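Putative PhosphatidylEthanolamine-Binding Protein (PEBP) (Chlamydia trachomatis, PDB 3N08) probably binds phospholipid head groups or similar anionic ligands, like other phosphatidylethanolamine-binding proteins, relatives of the eukaryotic Raf kinase inhibitor protein. Local coordinates at residues B[28-33]-B[110-115]; B[45-50]-B[130-135]. All blocks are in the same frame, centred on the assembly; numbering follows the deposited sequence. Where two conformers were deposited one is given.

Contact 1 (B[28-33]-B[110-115]); sequences ISPPLS and YYFYAY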
ATOM      1  N   ILE B  28      16.893 -14.106 -11.082  1.00 11.17           N
ATOM      2  CA  ILE B  28      16.302 -14.594  -9.843  1.00 11.74           C
ATOM      3  C   ILE B  28      15.098 -13.749  -9.444  1.00  8.71           C
ATOM      4  O   ILE B  28      14.899 -12.624  -9.921  1.00  9.44           O
ATOM      5  CB  ILE B  28      17.343 -14.648  -8.692  1.00 12.44           C
ATOM      6  CG1 ILE B  28      17.777 -13.233  -8.314  1.00 12.86           C
ATOM      7  CG2 ILE B  28      18.559 -15.514  -9.091  1.00 13.32           C
ATOM      8  CD1 ILE B  28      18.782 -13.171  -7.161  1.00 15.80           C
ATOM      9  N   SER B  29      14.267 -14.303  -8.569  1.00  9.39           N
ATOM     10  CA  SER B  29      13.072 -13.609  -8.116  1.00  9.17           C
ATOM     11  C   SER B  29      13.458 -12.354  -7.325  1.00  9.42           C
ATOM     12  O   SER B  29      14.447 -12.361  -6.588  1.00  9.85           O
ATOM     13  CB  SER B  29      12.189 -14.563  -7.298  1.00  8.67           C
ATOM     14  OG  SER B  29      12.833 -14.935  -6.084  1.00 10.24           O
ATOM     15  N   PRO B  30      12.720 -11.255  -7.514  1.00  8.90           N
ATOM     16  CA  PRO B  30      13.047 -10.003  -6.827  1.00 10.25           C
ATOM     17  C   PRO B  30      12.642 -10.048  -5.361  1.00  8.26           C
ATOM     18  O   PRO B  30      11.734 -10.810  -4.989  1.00  9.29           O
ATOM     19  CB  PRO B  30      12.182  -8.973  -7.565  1.00 10.18           C
ATOM     20  CG  PRO B  30      10.967  -9.793  -8.014  1.00 11.19           C
ATOM     21  CD  PRO B  30      11.528 -11.140  -8.372  1.00  9.43           C
ATOM     22  N   PRO B  31      13.306  -9.228  -4.533  1.00  8.44           N
ATOM     23  CA  PRO B  31      12.895  -9.122  -3.133  1.00  8.24           C
ATOM     24  C   PRO B  31      11.523  -8.473  -3.018  1.00  8.12           C
ATOM     25  O   PRO B  31      11.193  -7.547  -3.752  1.00  8.50           O
ATOM     26  CB  PRO B  31      13.976  -8.237  -2.517  1.00 11.64           C
ATOM     27  CG  PRO B  31      14.421  -7.376  -3.647  1.00 13.30           C
ATOM     28  CD  PRO B  31      14.317  -8.229  -4.896  1.00 10.50           C
ATOM     29  N   LEU B  32      10.693  -9.001  -2.136  1.00  8.82           N
ATOM     30  CA  LEU B  32       9.377  -8.434  -1.882  1.00  7.85           C
ATOM     31  C   LEU B  32       9.106  -8.414  -0.404  1.00  9.55           C
ATOM     32  O   LEU B  32       9.554  -9.298   0.325  1.00 10.71           O
ATOM     33  CB  LEU B  32       8.310  -9.298  -2.538  1.00  9.01           C
ATOM     34  CG  LEU B  32       8.387  -9.386  -4.066  1.00  9.20           C
ATOM     35  CD1 LEU B  32       7.455 -10.488  -4.568  1.00 10.48           C
ATOM     36  CD2 LEU B  32       7.986  -8.049  -4.684  1.00  9.27           C
ATOM     37  N   SER B  33       8.364  -7.408   0.041  1.00  9.35           N
ATOM     38  CA  SER B  33       7.978  -7.246   1.446  1.00 10.12           C
ATOM     39  C   SER B  33       6.484  -7.109   1.575  1.00  9.96           C
ATOM     40  O   SER B  33       5.841  -6.344   0.840  1.00  9.28           O
ATOM     41  CB  SER B  33       8.598  -5.990   2.046  1.00 11.52           C
ATOM     42  OG  SER B  33      10.011  -6.107   2.100  1.00 18.53           O
ATOM     43  N   TYR B 110       4.990  -5.259 -15.178  1.00  7.65           N
ATOM     44  CA  TYR B 110       4.849  -6.493 -14.420  1.00  7.71           C
ATOM     45  C   TYR B 110       4.137  -6.142 -13.119  1.00  7.55           C
ATOM     46  O   TYR B 110       4.650  -5.375 -12.286  1.00  8.13           O
ATOM     47  CB  TYR B 110       6.238  -7.136 -14.173  1.00  7.59           C
ATOM     48  CG  TYR B 110       6.896  -7.483 -15.470  1.00  7.52           C
ATOM     49  CD1 TYR B 110       6.665  -8.695 -16.093  1.00  8.01           C
ATOM     50  CD2 TYR B 110       7.658  -6.541 -16.137  1.00  7.55           C
ATOM     51  CE1 TYR B 110       7.219  -8.984 -17.339  1.00  8.38           C
ATOM     52  CE2 TYR B 110       8.192  -6.805 -17.384  1.00  8.87           C
ATOM     53  CZ  TYR B 110       7.979  -8.030 -17.967  1.00  8.20           C
ATOM     54  OH  TYR B 110       8.512  -8.247 -19.224  1.00  9.23           O
ATOM     55  N   TYR B 111       2.946  -6.710 -12.965  1.00  6.97           N
ATOM     56  CA  TYR B 111       2.093  -6.450 -11.809  1.00  7.32           C
ATOM     57  C   TYR B 111       2.226  -7.592 -10.823  1.00  8.50           C
ATOM     58  O   TYR B 111       2.164  -8.783 -11.196  1.00  8.74           O
ATOM     59  CB  TYR B 111       0.649  -6.299 -12.243  1.00  8.31           C
ATOM     60  CG  TYR B 111       0.375  -4.977 -12.918  1.00  9.28           C
ATOM     61  CD1 TYR B 111      -0.049  -3.876 -12.190  1.00 10.09           C
ATOM     62  CD2 TYR B 111       0.546  -4.821 -14.293  1.00  9.80           C
ATOM     63  CE1 TYR B 111      -0.304  -2.671 -12.797  1.00 11.02           C
ATOM     64  CE2 TYR B 111       0.297  -3.622 -14.897  1.00 11.81           C
ATOM     65  CZ  TYR B 111      -0.124  -2.544 -14.145  1.00 11.32           C
ATOM     66  OH  TYR B 111      -0.358  -1.339 -14.798  1.00 13.85           O
ATOM     67  N   PHE B 112       2.436  -7.223  -9.565  1.00  7.02           N
ATOM     68  CA  PHE B 112       2.588  -8.137  -8.453  1.00  6.70           C
ATOM     69  C   PHE B 112       1.394  -7.927  -7.531  1.00  7.00           C
ATOM     70  O   PHE B 112       1.181  -6.834  -7.014  1.00  8.64           O
ATOM     71  CB  PHE B 112       3.844  -7.798  -7.665  1.00  7.48           C
ATOM     72  CG  PHE B 112       5.130  -7.946  -8.420  1.00  7.25           C
ATOM     73  CD1 PHE B 112       5.478  -7.067  -9.449  1.00  8.34           C
ATOM     74  CD2 PHE B 112       6.004  -8.943  -8.095  1.00  8.91           C
ATOM     75  CE1 PHE B 112       6.681  -7.223 -10.122  1.00  9.89           C
ATOM     76  CE2 PHE B 112       7.200  -9.090  -8.766  1.00  9.33           C
ATOM     77  CZ  PHE B 112       7.532  -8.221  -9.780  1.00 10.13           C
ATOM     78  N   TYR B 113       0.567  -8.945  -7.387  1.00  6.89           N
ATOM     79  CA  TYR B 113      -0.657  -8.843  -6.610  1.00  8.91           C
ATOM     80  C   TYR B 113      -0.524  -9.717  -5.381  1.00  7.66           C
ATOM     81  O   TYR B 113      -0.211 -10.895  -5.499  1.00  8.82           O
ATOM     82  CB  TYR B 113      -1.851  -9.331  -7.434  1.00  9.58           C
ATOM     83  CG  TYR B 113      -2.117  -8.504  -8.665  1.00  9.91           C
ATOM     84  CD1 TYR B 113      -2.564  -7.204  -8.554  1.00 13.27           C
ATOM     85  CD2 TYR B 113      -1.907  -9.007  -9.929  1.00 12.87           C
ATOM     86  CE1 TYR B 113      -2.824  -6.425  -9.693  1.00 14.21           C
ATOM     87  CE2 TYR B 113      -2.178  -8.248 -11.060  1.00 13.73           C
ATOM     88  CZ  TYR B 113      -2.618  -6.965 -10.922  1.00 12.30           C
ATOM     89  OH  TYR B 113      -2.866  -6.218 -12.071  1.00 13.93           O
ATOM     90  N   ALA B 114      -0.811  -9.147  -4.218  1.00  7.25           N
ATOM     91  CA  ALA B 114      -0.867  -9.914  -2.995  1.00  7.17           C
ATOM     92  C   ALA B 114      -2.308  -9.993  -2.507  1.00  7.85           C
ATOM     93  O   ALA B 114      -3.083  -9.025  -2.607  1.00  8.62           O
ATOM     94  CB  ALA B 114       0.004  -9.283  -1.923  1.00 11.09           C
ATOM     95  N   TYR B 115      -2.659 -11.138  -1.953  1.00  7.87           N
ATOM     96  CA  TYR B 115      -3.977 -11.376  -1.389  1.00  8.49           C
ATOM     97  C   TYR B 115      -3.796 -11.982  -0.006  1.00  8.00           C
ATOM     98  O   TYR B 115      -3.096 -12.964   0.133  1.00  9.53           O
ATOM     99  CB  TYR B 115      -4.787 -12.356  -2.269  1.00 10.47           C
ATOM    100  CG  TYR B 115      -4.840 -11.997  -3.739  1.00 10.88           C
ATOM    101  CD1 TYR B 115      -3.807 -12.356  -4.582  1.00 10.69           C
ATOM    102  CD2 TYR B 115      -5.916 -11.327  -4.289  1.00 16.93           C
ATOM    103  CE1 TYR B 115      -3.838 -12.052  -5.932  1.00 13.54           C
ATOM    104  CE2 TYR B 115      -5.944 -11.022  -5.659  1.00 17.36           C
ATOM    105  CZ  TYR B 115      -4.899 -11.393  -6.458  1.00 17.02           C
ATOM    106  OH  TYR B 115      -4.903 -11.110  -7.815  1.00 20.70           O
TER
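The phenyl ring of Phe-112 is the flat group: Pro-30 CG and both methyls of Leu-32 lie on one side of its plane, approaching obliquely, and the methyls of Val-48 from strand 43-50 lie on the other. Pro-30 brings CG to the outer part of the phenyl, 3.9 Å from CE2 of Phe-112. Nearer the ring's root, Leu-32 offers both branches to CD2 of Phe-112, its CD2 at 4.0 Å and its CD1 at 4.1 Å, the two side chains at about a right angle. With CG anti to the carbonyl carbon (chi1 -63°), the ring swings so that CD2 and CE2 come to Leu-32 and Pro-30. The contact belongs to the two-sheet beta core of the PEBP fold: Phe-112 rises from strand 108-117 of the large mixed sheet, while Leu-32 begins strand 32-35, the middle strand of the small antiparallel sheet that covers it. Proline suits the turn before that strand, as its fixed ring supplies an apolar surface without a backbone N-H to satisfy. All three residues are buried, and no hydrogen bond joins the segments. Leu-6 of strand 5-7 also packs on Phe-112, and Pro-30 touches Tyr-98.

Contact 2 (B[45-50]-B[130-135]); sequences VLIVED and EQLLEA
Leu-132 reaches out from its helix to meet Val-45 and Ile-47 tip to tip, and a single methyl, CD2, makes both contacts. This is helix-on-sheet packing in the PEBP fold: the short helix 129-136 lies against one face of the large mixed sheet, and the segment axes approach to 11.1 Å at an angle of 145° between their directions, closer to antiparallel than to perpendicular. The strand supplies residues two apart, which project from the same face. Val-45 presents CG1, 3.7 Å from Leu-132 CD2; that branch lies opposite the valine's backbone N (chi1 177°), while CG2 is anti to the carbonyl carbon. Ile-47 comes with its longer arm, CD1 ending 4.0 Å from Leu-132 CD2. Beta-branched residues suit the strand, where they fill the sheet face close to the backbone, whereas leucine, branching one carbon further out, can extend from a helix to meet them. Ile-67 of the next strand and Leu-121 and Val-127 of the loops also pack against Leu-132, so its burial is shared between sheet and loop. At the helix's start, Gln-131 OE1 accepts a hydrogen bond from Thr-128 N, and Lys-129 forms a salt bridge with Glu-49 of the strand. Leu-133, next along the helix, is exposed and sits at the margin: it crosses Ile-47 obliquely, its CD2 4.2 Å from Ile-47 CD1.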
ATOM      1  N   VAL B  45      -1.190 -14.978  -0.671  1.00  7.96           N
ATOM      2  CA  VAL B  45      -1.045 -15.385  -2.061  1.00  7.96           C
ATOM      3  C   VAL B  45      -0.344 -14.283  -2.846  1.00  6.83           C
ATOM      4  O   VAL B  45      -0.618 -13.094  -2.623  1.00  7.51           O
ATOM      5  CB  VAL B  45      -2.426 -15.616  -2.689  1.00  9.37           C
ATOM      6  CG1 VAL B  45      -2.316 -15.961  -4.169  1.00  9.67           C
ATOM      7  CG2 VAL B  45      -3.183 -16.686  -1.901  1.00 12.27           C
ATOM      8  N   LEU B  46       0.532 -14.681  -3.759  1.00  7.24           N
ATOM      9  CA  LEU B  46       1.206 -13.761  -4.684  1.00  7.54           C
ATOM     10  C   LEU B  46       0.996 -14.212  -6.123  1.00  7.70           C
ATOM     11  O   LEU B  46       1.223 -15.373  -6.435  1.00  7.79           O
ATOM     12  CB  LEU B  46       2.692 -13.718  -4.333  1.00  8.66           C
ATOM     13  CG  LEU B  46       3.560 -12.881  -5.279  1.00  9.00           C
ATOM     14  CD1 LEU B  46       3.304 -11.418  -5.151  1.00 11.42           C
ATOM     15  CD2 LEU B  46       5.041 -13.161  -5.094  1.00 11.51           C
ATOM     16  N   ILE B  47       0.555 -13.296  -6.988  1.00  7.11           N
ATOM     17  CA  ILE B  47       0.432 -13.578  -8.420  1.00  8.46           C
ATOM     18  C   ILE B  47       1.172 -12.462  -9.155  1.00  7.11           C
ATOM     19  O   ILE B  47       0.892 -11.294  -8.927  1.00  8.72           O
ATOM     20  CB  ILE B  47      -1.029 -13.656  -8.875  1.00 10.13           C
ATOM     21  CG1 ILE B  47      -1.761 -14.753  -8.119  1.00 10.29           C
ATOM     22  CG2 ILE B  47      -1.113 -13.870 -10.399  1.00 11.77           C
ATOM     23  CD1 ILE B  47      -3.248 -14.815  -8.401  1.00 13.41           C
ATOM     24  N   VAL B  48       2.097 -12.824 -10.048  1.00  8.29           N
ATOM     25  CA  VAL B  48       2.836 -11.839 -10.825  1.00  8.01           C
ATOM     26  C   VAL B  48       2.524 -12.083 -12.278  1.00  7.83           C
ATOM     27  O   VAL B  48       2.644 -13.211 -12.775  1.00  8.33           O
ATOM     28  CB  VAL B  48       4.349 -11.955 -10.595  1.00  7.57           C
ATOM     29  CG1 VAL B  48       5.121 -10.901 -11.346  1.00 10.60           C
ATOM     30  CG2 VAL B  48       4.670 -11.916  -9.105  1.00  9.69           C
ATOM     31  N   GLU B  49       2.143 -11.026 -12.969  1.00  7.67           N
ATOM     32  CA  GLU B  49       1.746 -11.175 -14.347  1.00  8.97           C
ATOM     33  C   GLU B  49       2.101  -9.982 -15.204  1.00  8.61           C
ATOM     34  O   GLU B  49       2.309  -8.873 -14.714  1.00  8.92           O
ATOM     35  CB  GLU B  49       0.272 -11.475 -14.435  1.00 12.71           C
ATOM     36  CG  GLU B  49      -0.595 -10.414 -13.851  1.00 13.07           C
ATOM     37  CD  GLU B  49      -2.062 -10.844 -13.748  1.00 17.55           C
ATOM     38  OE1 GLU B  49      -2.331 -12.046 -13.537  1.00 20.05           O
ATOM     39  OE2 GLU B  49      -2.951  -9.981 -13.893  1.00 15.63           O
ATOM     40  N   ASP B  50       2.120 -10.238 -16.519  1.00  8.05           N
ATOM     41  CA  ASP B  50       2.496  -9.262 -17.551  1.00  7.94           C
ATOM     42  C   ASP B  50       1.346  -9.098 -18.551  1.00  8.00           C
ATOM     43  O   ASP B  50       1.113  -9.960 -19.384  1.00  8.81           O
ATOM     44  CB  ASP B  50       3.755  -9.768 -18.237  1.00  8.44           C
ATOM     45  CG  ASP B  50       4.251  -8.853 -19.369  1.00  8.91           C
ATOM     46  OD1 ASP B  50       3.701  -7.761 -19.594  1.00 10.03           O
ATOM     47  OD2 ASP B  50       5.265  -9.255 -20.004  1.00  9.28           O
ATOM     48  N   GLU B 130      -6.165 -19.763 -12.812  0.73 17.64           N
ATOM     49  CA  GLU B 130      -7.604 -19.972 -12.809  0.73 17.44           C
ATOM     50  C   GLU B 130      -8.048 -20.802 -11.602  0.73 16.00           C
ATOM     51  O   GLU B 130      -9.013 -20.456 -10.929  0.73 16.10           O
ATOM     52  CB  GLU B 130      -8.061 -20.630 -14.111  0.73 23.17           C
ATOM     53  CG  GLU B 130      -9.560 -20.870 -14.183  0.73 35.28           C
ATOM     54  CD  GLU B 130     -10.008 -21.447 -15.520  0.73 53.23           C
ATOM     55  OE1 GLU B 130      -9.194 -22.118 -16.192  0.73 55.01           O
ATOM     56  OE2 GLU B 130     -11.177 -21.227 -15.901  0.73 59.10           O
ATOM     57  N   GLN B 131      -7.337 -21.892 -11.328  1.00 15.28           N
ATOM     58  CA  GLN B 131      -7.672 -22.760 -10.190  1.00 16.77           C
ATOM     59  C   GLN B 131      -7.495 -22.047  -8.841  1.00 16.10           C
ATOM     60  O   GLN B 131      -8.298 -22.193  -7.912  1.00 16.89           O
ATOM     61  CB  GLN B 131      -6.789 -24.002 -10.215  1.00 17.36           C
ATOM     62  CG  GLN B 131      -7.102 -24.951 -11.357  1.00 21.73           C
ATOM     63  CD  GLN B 131      -6.069 -26.054 -11.484  1.00 21.10           C
ATOM     64  OE1 GLN B 131      -4.933 -25.911 -11.062  1.00 23.92           O
ATOM     65  NE2 GLN B 131      -6.481 -27.172 -12.063  1.00 29.24           N
ATOM     66  N   LEU B 132      -6.428 -21.264  -8.749  1.00 14.29           N
ATOM     67  CA  LEU B 132      -6.122 -20.501  -7.550  1.00 14.14           C
ATOM     68  C   LEU B 132      -7.204 -19.468  -7.256  1.00 14.26           C
ATOM     69  O   LEU B 132      -7.664 -19.331  -6.121  1.00 14.12           O
ATOM     70  CB  LEU B 132      -4.755 -19.834  -7.711  1.00 14.03           C
ATOM     71  CG  LEU B 132      -4.319 -18.983  -6.534  1.00 16.26           C
ATOM     72  CD1 LEU B 132      -4.391 -19.762  -5.219  1.00 16.57           C
ATOM     73  CD2 LEU B 132      -2.904 -18.504  -6.778  1.00 14.98           C
ATOM     74  N   LEU B 133      -7.641 -18.748  -8.279  1.00 13.52           N
ATOM     75  CA  LEU B 133      -8.672 -17.749  -8.097  1.00 14.00           C
ATOM     76  C   LEU B 133      -9.957 -18.398  -7.594  1.00 15.23           C
ATOM     77  O   LEU B 133     -10.657 -17.829  -6.748  1.00 15.64           O
ATOM     78  CB  LEU B 133      -8.917 -16.977  -9.400  1.00 19.04           C
ATOM     79  CG  LEU B 133      -7.809 -16.030  -9.871  1.00 24.32           C
ATOM     80  CD1 LEU B 133      -8.245 -15.280 -11.121  1.00 29.01           C
ATOM     81  CD2 LEU B 133      -7.406 -15.062  -8.784  1.00 27.65           C
ATOM     82  N   GLU B 134     -10.260 -19.589  -8.092  1.00 16.45           N
ATOM     83  CA  GLU B 134     -11.454 -20.293  -7.642  1.00 16.00           C
ATOM     84  C   GLU B 134     -11.312 -20.679  -6.167  1.00 15.90           C
ATOM     85  O   GLU B 134     -12.246 -20.540  -5.393  1.00 18.17           O
ATOM     86  CB  GLU B 134     -11.720 -21.517  -8.529  1.00 21.35           C
ATOM     87  CG  GLU B 134     -12.906 -22.367  -8.085  1.00 34.83           C
ATOM     88  N   ALA B 135     -10.136 -21.147  -5.780  1.00 14.46           N
ATOM     89  CA  ALA B 135      -9.920 -21.593  -4.417  1.00 17.46           C
ATOM     90  C   ALA B 135      -9.989 -20.411  -3.438  1.00 17.71           C
ATOM     91  O   ALA B 135     -10.450 -20.566  -2.309  1.00 16.24           O
ATOM     92  CB  ALA B 135      -8.586 -22.326  -4.306  1.00 19.33           C
TER

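From the N terminus, the chain passes 28-33, then 45-50 in the following strand, before reaching 110-115 and, after a further loop, 130-135. Contact 1 closes a loop of 76 residues and contact 2 one of 79; because their segments alternate, the two loops cross rather than nest. Strands 43-50 and 108-117 are antiparallel neighbours in the large sheet, where Tyr-113 N approaches Ile-47 O to 2.8 Å and Tyr-111 N approaches Glu-49 O to 2.9 Å, both probable hydrogen bonds. Contact 1 ties the small sheet to this pair, and contact 2 joins the helix to it on the opposite face; the centres of the two contacts are about 13 Å apart.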